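PDB 2D0S: cytochrome c from Hydrogenophilus thermoluteolus, which binds heme c covalently and, as in other small c-type cytochromes, probably carries electrons between redox partners. Local coordinates for residues K31-E34 with A35-P38; L40-K43 with V44-G47; V72-V75 with L76-K79. All blocks are in the same frame, centred on the assembly; numbering follows the deposited sequence.

Contact 1: K31-E34 with A35-P38; sequences KYTE and ADVP. With HEC (heme c), chain B.
Thr33 and Asp36 hold this short turn with two reciprocal hydrogen bonds. Thr33 N donates to Asp36 OD1 at 3.0 Å, almost straight at 169°, on the OD1 lone pair that faces away from OD2. In return, Asp36 N bonds Thr33 O at 2.8 Å, from above the carbonyl plane. Val37 N reaches Glu34 O at 3.4 Å, a weak bond.

Packing involves the Tyr32 ring. Tyr32 CD1, at the ring edge, lies 3.5 Å from Asp36 OD1, and ring and carboxylate planes stand 76° apart. Asp36 CG is anti to its own carbonyl carbon (chi1 -60°), which swings the carboxylate back to Thr33 N and this ring edge. Lys31 CG sits over one ring face, near the rim.

The heme bond is at the far end of the ring. Tyr32 OH donates to O1A of a heme c propionate at 2.5 Å and receives a weak bond from Lys31 NZ. A phenylalanine here would probably leave O1A without this donor and Lys31 NZ without its hydroxyl partner.

Asp36 occupies the N-cap position of helix 37-46, though its side chain makes no capping bond. The turn links helix 25-31 to helix 37-46, and Val37 packs on Glu69 and Arg73 of helix 65-75.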
ATOM      1  N   LYS A  31      11.356  -1.082   3.054  1.00 20.36           N
ATOM      2  CA  LYS A  31      11.382  -0.016   3.989  1.00 18.96           C
ATOM      3  C   LYS A  31      10.740  -0.384   5.338  1.00 21.55           C
ATOM      4  O   LYS A  31      11.129   0.136   6.360  1.00 19.12           O
ATOM      5  CB  LYS A  31      10.721   1.205   3.388  1.00 22.65           C
ATOM      6  CG  LYS A  31      11.087   2.500   4.076  1.00 28.05           C
ATOM      7  CD  LYS A  31      10.843   3.689   3.141  1.00 32.75           C
ATOM      8  CE  LYS A  31      10.652   5.011   3.922  1.00 36.76           C
ATOM      9  NZ  LYS A  31       9.689   4.886   5.109  1.00 37.55           N
ATOM     10  N   TYR A  32       9.732  -1.258   5.333  1.00 20.61           N
ATOM     11  CA  TYR A  32       8.998  -1.530   6.575  1.00 19.38           C
ATOM     12  C   TYR A  32       9.117  -2.962   7.001  1.00 20.19           C
ATOM     13  O   TYR A  32       9.558  -3.832   6.197  1.00 20.17           O
ATOM     14  CB  TYR A  32       7.537  -1.166   6.417  1.00 16.88           C
ATOM     15  CG  TYR A  32       7.337   0.257   6.047  1.00 17.53           C
ATOM     16  CD1 TYR A  32       7.422   1.261   7.011  1.00 16.52           C
ATOM     17  CD2 TYR A  32       7.119   0.627   4.718  1.00 13.59           C
ATOM     18  CE1 TYR A  32       7.256   2.593   6.674  1.00 17.69           C
ATOM     19  CE2 TYR A  32       6.926   1.965   4.369  1.00 16.21           C
ATOM     20  CZ  TYR A  32       6.995   2.936   5.350  1.00 15.45           C
ATOM     21  OH  TYR A  32       6.757   4.241   5.025  1.00 17.53           O
ATOM     22  N   THR A  33       8.555  -3.252   8.185  1.00 15.31           N
ATOM     23  CA  THR A  33       8.403  -4.654   8.605  1.00 18.25           C
ATOM     24  C   THR A  33       6.960  -4.864   9.126  1.00 18.66           C
ATOM     25  O   THR A  33       6.186  -3.908   9.223  1.00 16.26           O
ATOM     26  CB  THR A  33       9.335  -5.055   9.705  1.00 16.91           C
ATOM     27  OG1 THR A  33       8.951  -4.343  10.879  1.00 23.15           O
ATOM     28  CG2 THR A  33      10.800  -4.740   9.349  1.00 16.19           C
ATOM     29  N   GLU A  34       6.650  -6.085   9.558  1.00 13.41           N
ATOM     30  CA  GLU A  34       5.323  -6.344  10.133  1.00 17.59           C
ATOM     31  C   GLU A  34       5.065  -5.448  11.369  1.00 16.11           C
ATOM     32  O   GLU A  34       3.934  -5.304  11.807  1.00 15.47           O
ATOM     33  CB  GLU A  34       5.152  -7.806  10.498  1.00 14.75           C
ATOM     34  CG  GLU A  34       6.240  -8.335  11.447  1.00 17.82           C
ATOM     35  CD  GLU A  34       7.475  -8.960  10.705  1.00 19.18           C
ATOM     36  OE1 GLU A  34       7.681  -8.700   9.496  1.00 19.45           O
ATOM     37  OE2 GLU A  34       8.230  -9.708  11.357  1.00 14.50           O
ATOM     38  N   ALA A  35       6.114  -4.826  11.891  1.00 13.90           N
ATOM     39  CA  ALA A  35       5.964  -3.971  13.060  1.00 15.83           C
ATOM     40  C   ALA A  35       5.134  -2.798  12.689  1.00 18.47           C
ATOM     41  O   ALA A  35       4.544  -2.164  13.568  1.00 18.83           O
ATOM     42  CB  ALA A  35       7.298  -3.514  13.597  1.00 14.23           C
ATOM     43  N   ASP A  36       5.230  -2.421  11.383  1.00 17.10           N
ATOM     44  CA  ASP A  36       4.595  -1.181  10.894  1.00 16.24           C
ATOM     45  C   ASP A  36       3.191  -1.286  10.320  1.00 13.54           C
ATOM     46  O   ASP A  36       2.729  -0.370   9.693  1.00 10.21           O
ATOM     47  CB  ASP A  36       5.528  -0.577   9.823  1.00 18.20           C
ATOM     48  CG  ASP A  36       6.894  -0.240  10.365  1.00 18.15           C
ATOM     49  OD1 ASP A  36       7.884  -0.803   9.853  1.00 15.44           O
ATOM     50  OD2 ASP A  36       6.968   0.599  11.300  1.00 21.57           O
ATOM     51  N   VAL A  37       2.572  -2.449  10.433  1.00 12.39           N
ATOM     52  CA  VAL A  37       1.273  -2.659   9.802  1.00 13.20           C
ATOM     53  C   VAL A  37       0.228  -1.614  10.189  1.00 15.56           C
ATOM     54  O   VAL A  37      -0.489  -1.126   9.315  1.00 19.01           O
ATOM     55  CB  VAL A  37       0.717  -4.082  10.037  1.00 10.71           C
ATOM     56  CG1 VAL A  37      -0.830  -4.155   9.654  1.00  7.46           C
ATOM     57  CG2 VAL A  37       1.515  -5.107   9.225  1.00 14.31           C
ATOM     58  N   PRO A  38       0.084  -1.305  11.511  1.00 18.88           N
ATOM     59  CA  PRO A  38      -1.014  -0.359  11.890  1.00 19.03           C
ATOM     60  C   PRO A  38      -0.832   0.968  11.241  1.00 19.42           C
ATOM     61  O   PRO A  38      -1.820   1.614  10.893  1.00 22.52           O
ATOM     62  CB  PRO A  38      -0.849  -0.194  13.429  1.00 21.55           C
ATOM     63  CG  PRO A  38      -0.078  -1.427  13.885  1.00 22.01           C
ATOM     64  CD  PRO A  38       0.795  -1.856  12.693  1.00 20.02           C
TER
HETATM   65 FE   HEC B  80      -0.715   3.658  -2.477  1.00 11.91          FE
HETATM   66  CHA HEC B  80       2.030   4.995  -0.903  1.00 11.86           C
HETATM   67  CHB HEC B  80      -0.567   0.892  -0.548  1.00 10.74           C
HETATM   68  CHC HEC B  80      -3.753   2.705  -3.717  1.00 11.06           C
HETATM   69  CHD HEC B  80      -0.551   6.191  -4.844  1.00 12.82           C
HETATM   70  NA  HEC B  80       0.476   3.054  -1.054  1.00 11.97           N
HETATM   71  C1A HEC B  80       1.580   3.747  -0.525  1.00 12.05           C
HETATM   72  C2A HEC B  80       2.168   2.945   0.523  1.00 10.27           C
HETATM   73  C3A HEC B  80       1.485   1.783   0.602  1.00 11.62           C
HETATM   74  C4A HEC B  80       0.394   1.842  -0.372  1.00 12.45           C
HETATM   75  CMA HEC B  80       1.744   0.604   1.592  1.00  5.99           C
HETATM   76  CAA HEC B  80       3.425   3.352   1.349  1.00 12.02           C
HETATM   77  CBA HEC B  80       2.938   4.257   2.481  1.00 12.50           C
HETATM   78  CGA HEC B  80       4.076   4.969   3.160  1.00 15.39           C
HETATM   79  O1A HEC B  80       5.246   4.559   3.000  1.00 17.20           O
HETATM   80  O2A HEC B  80       3.795   5.930   3.897  1.00 15.03           O
HETATM   81  NB  HEC B  80      -1.951   2.116  -2.187  1.00 11.04           N
HETATM   82  C1B HEC B  80      -1.707   1.071  -1.320  1.00 12.09           C
HETATM   83  C2B HEC B  80      -2.878   0.238  -1.284  1.00 11.88           C
HETATM   84  C3B HEC B  80      -3.757   0.719  -2.181  1.00 10.44           C
HETATM   85  C4B HEC B  80      -3.197   1.940  -2.723  1.00 10.56           C
HETATM   86  CMB HEC B  80      -2.939  -1.079  -0.482  1.00  9.61           C
HETATM   87  CAB HEC B  80      -5.143   0.131  -2.615  1.00 10.57           C
HETATM   88  CBB HEC B  80      -6.084  -0.072  -1.404  1.00  9.24           C
HETATM   89  NC  HEC B  80      -1.882   4.305  -3.980  1.00 11.79           N
HETATM   90  C1C HEC B  80      -3.117   3.753  -4.343  1.00 13.12           C
HETATM   91  C2C HEC B  80      -3.600   4.421  -5.529  1.00 12.90           C
HETATM   92  C3C HEC B  80      -2.804   5.519  -5.714  1.00 13.01           C
HETATM   93  C4C HEC B  80      -1.661   5.365  -4.833  1.00 13.55           C
HETATM   94  CMC HEC B  80      -5.045   4.213  -6.032  1.00 13.11           C
HETATM   95  CAC HEC B  80      -2.802   6.617  -6.846  1.00 12.03           C
HETATM   96  CBC HEC B  80      -4.150   7.074  -7.418  1.00 13.32           C
HETATM   97  ND  HEC B  80       0.551   5.401  -2.808  1.00 14.91           N
HETATM   98  C1D HEC B  80       0.377   6.311  -3.834  1.00 15.43           C
HETATM   99  C2D HEC B  80       1.390   7.334  -3.729  1.00 15.98           C
HETATM  100  C3D HEC B  80       2.207   6.932  -2.525  1.00 14.91           C
HETATM  101  C4D HEC B  80       1.617   5.717  -2.020  1.00 14.62           C
HETATM  102  CMD HEC B  80       1.561   8.552  -4.651  1.00 12.15           C
HETATM  103  CAD HEC B  80       3.366   7.681  -1.884  1.00 13.66           C
HETATM  104  CBD HEC B  80       2.778   8.493  -0.747  1.00 16.42           C
HETATM  105  CGD HEC B  80       3.928   9.231  -0.081  1.00 17.14           C
HETATM  106  O1D HEC B  80       4.825   9.671  -0.834  1.00 16.12           O
HETATM  107  O2D HEC B  80       3.941   9.370   1.191  1.00 17.67           O

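Contact 2: L40-K43 with V44-G47; sequences LVEK and VKKG. With HEC (heme c), chain B.
Glu42 and Lys45 lie side by side and point the same way, off the face of the helix turned from the heme. Lys45 NZ meets Glu42 OE2 at 2.8 Å, nearly head-on to the C-O bond, in a hydrogen-bonded salt bridge. Lys45 NZ also pairs with Glu65 at the start of helix 65-75. Lys46 runs alongside Glu42 too, but Lys46 NZ stays 4.0 Å from Glu42 OE2, a long salt bridge. One carboxylate thus serves two lysines.

This is the last part of helix 37-46, one of the helices that enclose the heme in the cytochrome c fold. Lys46 N bonds Glu42 O at 2.7 Å and 170°. Gly47, with positive phi, ends the helix, and its N gives Lys43 O only a weak bond.

Lys43 leaves the helix in another direction, toward the heme. Its CG is anti to the backbone N (chi1 179°), and a bend at chi2 brings the chain to the propionates. Lys43 NZ then bridges both, at 2.9 Å from heme O2A and 2.7 Å from heme O2D. Its positive charge probably offsets the negative charges of the two propionates. Val44 CG2 packs 3.8 Å from heme CHB, while Leu40 CD2 lies 3.9 Å from heme CBA.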
ATOM      1  N   LEU A  40       0.829   1.750   8.338  1.00 14.28           N
ATOM      2  CA  LEU A  40       0.564   1.702   6.900  1.00 13.39           C
ATOM      3  C   LEU A  40      -0.919   1.672   6.583  1.00 15.49           C
ATOM      4  O   LEU A  40      -1.362   2.257   5.584  1.00 18.55           O
ATOM      5  CB  LEU A  40       1.269   0.486   6.256  1.00 12.63           C
ATOM      6  CG  LEU A  40       2.765   0.602   6.338  1.00 11.54           C
ATOM      7  CD1 LEU A  40       3.433  -0.665   5.816  1.00 15.07           C
ATOM      8  CD2 LEU A  40       3.183   1.791   5.533  1.00 14.79           C
ATOM      9  N   VAL A  41      -1.663   0.884   7.355  1.00 14.03           N
ATOM     10  CA  VAL A  41      -3.078   0.807   7.196  1.00 15.65           C
ATOM     11  C   VAL A  41      -3.744   2.189   7.316  1.00 17.92           C
ATOM     12  O   VAL A  41      -4.592   2.521   6.502  1.00 19.22           O
ATOM     13  CB  VAL A  41      -3.720  -0.217   8.218  1.00 17.51           C
ATOM     14  CG1 VAL A  41      -5.267  -0.037   8.291  1.00 16.12           C
ATOM     15  CG2 VAL A  41      -3.366  -1.651   7.820  1.00 13.53           C
ATOM     16  N   GLU A  42      -3.356   2.990   8.312  1.00 18.01           N
ATOM     17  CA  GLU A  42      -3.878   4.375   8.445  1.00 23.62           C
ATOM     18  C   GLU A  42      -3.529   5.251   7.219  1.00 20.67           C
ATOM     19  O   GLU A  42      -4.353   6.038   6.743  1.00 16.70           O
ATOM     20  CB  GLU A  42      -3.370   5.057   9.738  1.00 28.84           C
ATOM     21  CG  GLU A  42      -4.476   5.444  10.734  1.00 41.60           C
ATOM     22  CD  GLU A  42      -5.508   4.286  10.979  1.00 49.08           C
ATOM     23  OE1 GLU A  42      -5.119   3.198  11.509  1.00 52.34           O
ATOM     24  OE2 GLU A  42      -6.701   4.459  10.611  1.00 51.50           O
ATOM     25  N   LYS A  43      -2.303   5.104   6.727  1.00 17.00           N
ATOM     26  CA  LYS A  43      -1.838   5.825   5.538  1.00 14.99           C
ATOM     27  C   LYS A  43      -2.708   5.505   4.272  1.00 13.99           C
ATOM     28  O   LYS A  43      -3.015   6.374   3.477  1.00 14.68           O
ATOM     29  CB  LYS A  43      -0.344   5.499   5.297  1.00 15.80           C
ATOM     30  CG  LYS A  43       0.274   6.158   4.063  1.00 22.68           C
ATOM     31  CD  LYS A  43       0.140   7.693   4.094  1.00 23.04           C
ATOM     32  CE  LYS A  43       0.874   8.327   2.909  1.00 21.41           C
ATOM     33  NZ  LYS A  43       2.395   8.358   3.114  1.00 21.45           N
ATOM     34  N   VAL A  44      -3.067   4.256   4.081  1.00 15.26           N
ATOM     35  CA  VAL A  44      -3.848   3.874   2.924  1.00 12.51           C
ATOM     36  C   VAL A  44      -5.250   4.470   3.111  1.00 18.46           C
ATOM     37  O   VAL A  44      -5.808   5.097   2.188  1.00 19.64           O
ATOM     38  CB  VAL A  44      -3.927   2.351   2.778  1.00 11.65           C
ATOM     39  CG1 VAL A  44      -4.835   1.966   1.597  1.00  9.09           C
ATOM     40  CG2 VAL A  44      -2.490   1.740   2.643  1.00  6.47           C
ATOM     41  N   LYS A  45      -5.800   4.297   4.316  1.00 16.77           N
ATOM     42  CA  LYS A  45      -7.109   4.783   4.653  1.00 20.83           C
ATOM     43  C   LYS A  45      -7.245   6.322   4.496  1.00 21.98           C
ATOM     44  O   LYS A  45      -8.103   6.792   3.748  1.00 21.78           O
ATOM     45  CB  LYS A  45      -7.456   4.350   6.083  1.00 23.67           C
ATOM     46  CG  LYS A  45      -8.883   4.648   6.496  1.00 32.33           C
ATOM     47  CD  LYS A  45      -9.021   4.858   8.036  1.00 36.13           C
ATOM     48  CE  LYS A  45      -8.892   3.545   8.792  1.00 38.94           C
ATOM     49  NZ  LYS A  45      -9.321   3.705  10.225  1.00 38.37           N
ATOM     50  N   LYS A  46      -6.400   7.076   5.230  1.00 21.59           N
ATOM     51  CA  LYS A  46      -6.444   8.544   5.212  1.00 24.28           C
ATOM     52  C   LYS A  46      -5.778   9.215   4.049  1.00 23.52           C
ATOM     53  O   LYS A  46      -6.040  10.383   3.775  1.00 24.13           O
ATOM     54  CB  LYS A  46      -5.858   9.093   6.515  1.00 30.42           C
ATOM     55  CG  LYS A  46      -6.906   9.423   7.559  1.00 37.68           C
ATOM     56  CD  LYS A  46      -6.370   9.233   8.987  1.00 43.20           C
ATOM     57  CE  LYS A  46      -7.523   8.941   9.970  1.00 48.75           C
ATOM     58  NZ  LYS A  46      -7.051   8.337  11.285  1.00 53.58           N
ATOM     59  N   GLY A  47      -4.928   8.469   3.341  1.00 22.57           N
ATOM     60  CA  GLY A  47      -4.207   8.993   2.196  1.00 20.30           C
ATOM     61  C   GLY A  47      -3.039   9.829   2.685  1.00 22.91           C
ATOM     62  O   GLY A  47      -2.838   9.967   3.877  1.00 23.15           O
TER
HETATM   63 FE   HEC B  80      -0.715   3.658  -2.477  1.00 11.91          FE
HETATM   64  CHA HEC B  80       2.030   4.995  -0.903  1.00 11.86           C
HETATM   65  CHB HEC B  80      -0.567   0.892  -0.548  1.00 10.74           C
HETATM   66  CHC HEC B  80      -3.753   2.705  -3.717  1.00 11.06           C
HETATM   67  CHD HEC B  80      -0.551   6.191  -4.844  1.00 12.82           C
HETATM   68  NA  HEC B  80       0.476   3.054  -1.054  1.00 11.97           N
HETATM   69  C1A HEC B  80       1.580   3.747  -0.525  1.00 12.05           C
HETATM   70  C2A HEC B  80       2.168   2.945   0.523  1.00 10.27           C
HETATM   71  C3A HEC B  80       1.485   1.783   0.602  1.00 11.62           C
HETATM   72  C4A HEC B  80       0.394   1.842  -0.372  1.00 12.45           C
HETATM   73  CMA HEC B  80       1.744   0.604   1.592  1.00  5.99           C
HETATM   74  CAA HEC B  80       3.425   3.352   1.349  1.00 12.02           C
HETATM   75  CBA HEC B  80       2.938   4.257   2.481  1.00 12.50           C
HETATM   76  CGA HEC B  80       4.076   4.969   3.160  1.00 15.39           C
HETATM   77  O1A HEC B  80       5.246   4.559   3.000  1.00 17.20           O
HETATM   78  O2A HEC B  80       3.795   5.930   3.897  1.00 15.03           O
HETATM   79  NB  HEC B  80      -1.951   2.116  -2.187  1.00 11.04           N
HETATM   80  C1B HEC B  80      -1.707   1.071  -1.320  1.00 12.09           C
HETATM   81  C2B HEC B  80      -2.878   0.238  -1.284  1.00 11.88           C
HETATM   82  C3B HEC B  80      -3.757   0.719  -2.181  1.00 10.44           C
HETATM   83  C4B HEC B  80      -3.197   1.940  -2.723  1.00 10.56           C
HETATM   84  CMB HEC B  80      -2.939  -1.079  -0.482  1.00  9.61           C
HETATM   85  CAB HEC B  80      -5.143   0.131  -2.615  1.00 10.57           C
HETATM   86  CBB HEC B  80      -6.084  -0.072  -1.404  1.00  9.24           C
HETATM   87  NC  HEC B  80      -1.882   4.305  -3.980  1.00 11.79           N
HETATM   88  C1C HEC B  80      -3.117   3.753  -4.343  1.00 13.12           C
HETATM   89  C2C HEC B  80      -3.600   4.421  -5.529  1.00 12.90           C
HETATM   90  C3C HEC B  80      -2.804   5.519  -5.714  1.00 13.01           C
HETATM   91  C4C HEC B  80      -1.661   5.365  -4.833  1.00 13.55           C
HETATM   92  CMC HEC B  80      -5.045   4.213  -6.032  1.00 13.11           C
HETATM   93  CAC HEC B  80      -2.802   6.617  -6.846  1.00 12.03           C
HETATM   94  CBC HEC B  80      -4.150   7.074  -7.418  1.00 13.32           C
HETATM   95  ND  HEC B  80       0.551   5.401  -2.808  1.00 14.91           N
HETATM   96  C1D HEC B  80       0.377   6.311  -3.834  1.00 15.43           C
HETATM   97  C2D HEC B  80       1.390   7.334  -3.729  1.00 15.98           C
HETATM   98  C3D HEC B  80       2.207   6.932  -2.525  1.00 14.91           C
HETATM   99  C4D HEC B  80       1.617   5.717  -2.020  1.00 14.62           C
HETATM  100  CMD HEC B  80       1.561   8.552  -4.651  1.00 12.15           C
HETATM  101  CAD HEC B  80       3.366   7.681  -1.884  1.00 13.66           C
HETATM  102  CBD HEC B  80       2.778   8.493  -0.747  1.00 16.42           C
HETATM  103  CGD HEC B  80       3.928   9.231  -0.081  1.00 17.14           C
HETATM  104  O1D HEC B  80       4.825   9.671  -0.834  1.00 16.12           O
HETATM  105  O2D HEC B  80       3.941   9.370   1.191  1.00 17.67           O

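Contact 3: V72-V75 with L76-K79; sequences VRWV and LTLK
Leu78 folds back over Trp74 from the turn after the helix. Leu78 CB starts 3.6 Å from Val75 O. Leu78 CG, anti to its own carbonyl carbon (chi1 -49°), stays against Val75 O at 3.4 Å. There the chain forks. Leu78 CD1 rests over one face of the indole, 4.2 Å from the centroid of the Trp74 six-membered ring and 20° off its normal. This is a CH-pi contact, displaced toward the rim near CZ2. Leu78 CD2 goes to the pyrrole side, 3.9 Å from Trp74 NE1.

The backbone here is the C-terminal end of helix 65-75, which runs into a type I beta turn from Val75 to Leu78. Leu78 N closes this turn on Val75 O at 3.2 Å. Leu78 is itself the centre of an inverse gamma turn. Thr77 grips Trp74 O twice. Thr77 OG1 donates at 2.8 Å to a lone pair in the carbonyl plane of Trp74 O, whereas Thr77 N donates to that oxygen from above the plane.

Trp74 also packs on Glu2 and Ala5 of helix 2-7, and Leu78 on Tyr25 of helix 25-31. The polar and apolar parts work side by side: the turn's hydrogen bonds take up carbonyls at the helix end, which probably steadies the exit of the chain, while the leucine branches cover part of the indole.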
ATOM      1  N   VAL A  72      -1.942  -5.061   3.028  1.00 13.99           N
ATOM      2  CA  VAL A  72      -0.713  -4.571   3.587  1.00 12.98           C
ATOM      3  C   VAL A  72       0.181  -5.691   4.139  1.00 15.79           C
ATOM      4  O   VAL A  72       1.395  -5.729   3.868  1.00 17.81           O
ATOM      5  CB  VAL A  72      -0.941  -3.458   4.616  1.00 13.62           C
ATOM      6  CG1 VAL A  72       0.294  -3.282   5.473  1.00 13.57           C
ATOM      7  CG2 VAL A  72      -1.301  -2.089   3.885  1.00 11.66           C
ATOM      8  N   ARG A  73      -0.407  -6.670   4.813  1.00 17.62           N
ATOM      9  CA  ARG A  73       0.424  -7.768   5.333  1.00 16.53           C
ATOM     10  C   ARG A  73       1.011  -8.574   4.186  1.00 16.65           C
ATOM     11  O   ARG A  73       2.133  -9.045   4.270  1.00 18.91           O
ATOM     12  CB  ARG A  73      -0.353  -8.645   6.325  1.00 16.61           C
ATOM     13  CG  ARG A  73      -0.696  -7.922   7.601  1.00 16.23           C
ATOM     14  CD  ARG A  73      -1.307  -8.885   8.706  1.00 16.97           C
ATOM     15  NE  ARG A  73      -1.712  -8.135   9.897  1.00 18.89           N
ATOM     16  CZ  ARG A  73      -0.889  -7.819  10.902  1.00 19.81           C
ATOM     17  NH1 ARG A  73       0.352  -8.243  10.889  1.00 17.91           N
ATOM     18  NH2 ARG A  73      -1.332  -7.124  11.949  1.00 23.48           N
ATOM     19  N   TRP A  74       0.278  -8.665   3.078  1.00 16.06           N
ATOM     20  CA  TRP A  74       0.778  -9.365   1.907  1.00 16.04           C
ATOM     21  C   TRP A  74       1.941  -8.590   1.221  1.00 15.32           C
ATOM     22  O   TRP A  74       2.969  -9.162   0.931  1.00 16.66           O
ATOM     23  CB  TRP A  74      -0.355  -9.663   0.922  1.00 17.13           C
ATOM     24  CG  TRP A  74       0.142 -10.031  -0.416  1.00 16.11           C
ATOM     25  CD1 TRP A  74       0.762 -11.191  -0.766  1.00 15.78           C
ATOM     26  CD2 TRP A  74       0.206  -9.174  -1.578  1.00 17.26           C
ATOM     27  NE1 TRP A  74       1.139 -11.146  -2.084  1.00 16.85           N
ATOM     28  CE2 TRP A  74       0.818  -9.909  -2.601  1.00 17.38           C
ATOM     29  CE3 TRP A  74      -0.186  -7.858  -1.833  1.00 14.94           C
ATOM     30  CZ2 TRP A  74       1.068  -9.369  -3.847  1.00 18.20           C
ATOM     31  CZ3 TRP A  74       0.029  -7.334  -3.051  1.00 17.03           C
ATOM     32  CH2 TRP A  74       0.626  -8.090  -4.074  1.00 18.42           C
ATOM     33  N   VAL A  75       1.740  -7.299   0.937  1.00 14.25           N
ATOM     34  CA  VAL A  75       2.826  -6.439   0.465  1.00 12.04           C
ATOM     35  C   VAL A  75       4.122  -6.702   1.225  1.00 14.29           C
ATOM     36  O   VAL A  75       5.210  -6.814   0.619  1.00 17.62           O
ATOM     37  CB  VAL A  75       2.456  -4.957   0.579  1.00 10.78           C
ATOM     38  CG1 VAL A  75       3.712  -4.050   0.394  1.00  9.88           C
ATOM     39  CG2 VAL A  75       1.411  -4.615  -0.466  1.00  9.42           C
ATOM     40  N   LEU A  76       4.036  -6.851   2.544  1.00 16.98           N
ATOM     41  CA  LEU A  76       5.260  -6.897   3.331  1.00 18.89           C
ATOM     42  C   LEU A  76       6.024  -8.220   3.203  1.00 19.59           C
ATOM     43  O   LEU A  76       7.180  -8.324   3.628  1.00 19.51           O
ATOM     44  CB  LEU A  76       5.017  -6.561   4.794  1.00 17.39           C
ATOM     45  CG  LEU A  76       4.549  -5.176   5.197  1.00 20.70           C
ATOM     46  CD1 LEU A  76       4.240  -5.167   6.678  1.00 18.13           C
ATOM     47  CD2 LEU A  76       5.532  -4.079   4.843  1.00 19.16           C
ATOM     48  N   THR A  77       5.377  -9.237   2.662  1.00 21.42           N
ATOM     49  CA  THR A  77       6.043 -10.531   2.452  1.00 21.50           C
ATOM     50  C   THR A  77       6.814 -10.622   1.121  1.00 21.89           C
ATOM     51  O   THR A  77       7.490 -11.606   0.885  1.00 24.96           O
ATOM     52  CB  THR A  77       5.028 -11.706   2.504  1.00 22.32           C
ATOM     53  OG1 THR A  77       4.195 -11.656   1.338  1.00 24.35           O
ATOM     54  CG2 THR A  77       4.163 -11.616   3.745  1.00 19.30           C
ATOM     55  N   LEU A  78       6.680  -9.622   0.242  1.00 22.12           N
ATOM     56  CA  LEU A  78       7.376  -9.626  -1.070  1.00 25.49           C
ATOM     57  C   LEU A  78       8.814  -9.270  -0.906  1.00 31.54           C
ATOM     58  O   LEU A  78       9.188  -8.130  -1.097  1.00 34.07           O
ATOM     59  CB  LEU A  78       6.736  -8.640  -2.049  1.00 21.29           C
ATOM     60  CG  LEU A  78       5.221  -8.787  -2.109  1.00 25.18           C
ATOM     61  CD1 LEU A  78       4.575  -7.704  -2.920  1.00 22.30           C
ATOM     62  CD2 LEU A  78       4.861 -10.213  -2.631  1.00 25.58           C
ATOM     63  N   LYS A  79       9.631 -10.250  -0.564  1.00 40.49           N
ATOM     64  CA  LYS A  79      11.088 -10.074  -0.598  1.00 50.05           C
ATOM     65  C   LYS A  79      11.732 -10.928  -1.703  1.00 54.49           C
ATOM     66  O   LYS A  79      11.024 -11.564  -2.514  1.00 54.48           O
ATOM     67  CB  LYS A  79      11.705 -10.374   0.770  1.00 51.91           C
ATOM     68  CG  LYS A  79      11.639  -9.173   1.738  1.00 56.03           C
ATOM     69  CD  LYS A  79      10.864  -9.520   3.033  1.00 60.86           C
ATOM     70  CE  LYS A  79      11.074 -11.015   3.463  1.00 64.62           C
ATOM     71  NZ  LYS A  79      10.933 -11.245   4.961  1.00 65.42           N
ATOM     72  OXT LYS A  79      12.968 -10.961  -1.838  1.00 57.85           O
TER

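The three contacts follow one another along the chain. None encloses or crosses another, and each is local: contacts 1 and 3 close short turns, and contact 2 stays within helix 37-46 up to its end. Contact 1 is the turn between helix 25-31 and helix 37-46. Contact 2 lies further along helix 37-46, at its C-terminal end. Both touch the heme, and Tyr32 packs on Leu40 between them. Contact 3 comes last, where helix 65-75 ends near the C terminus. Leu76 there reaches back to contact 1, packing on Val37 and Glu34. Val72 meets Leu40 and Val44 of contact 2. Together these packings tie helix 65-75 to helix 37-46, beside the heme.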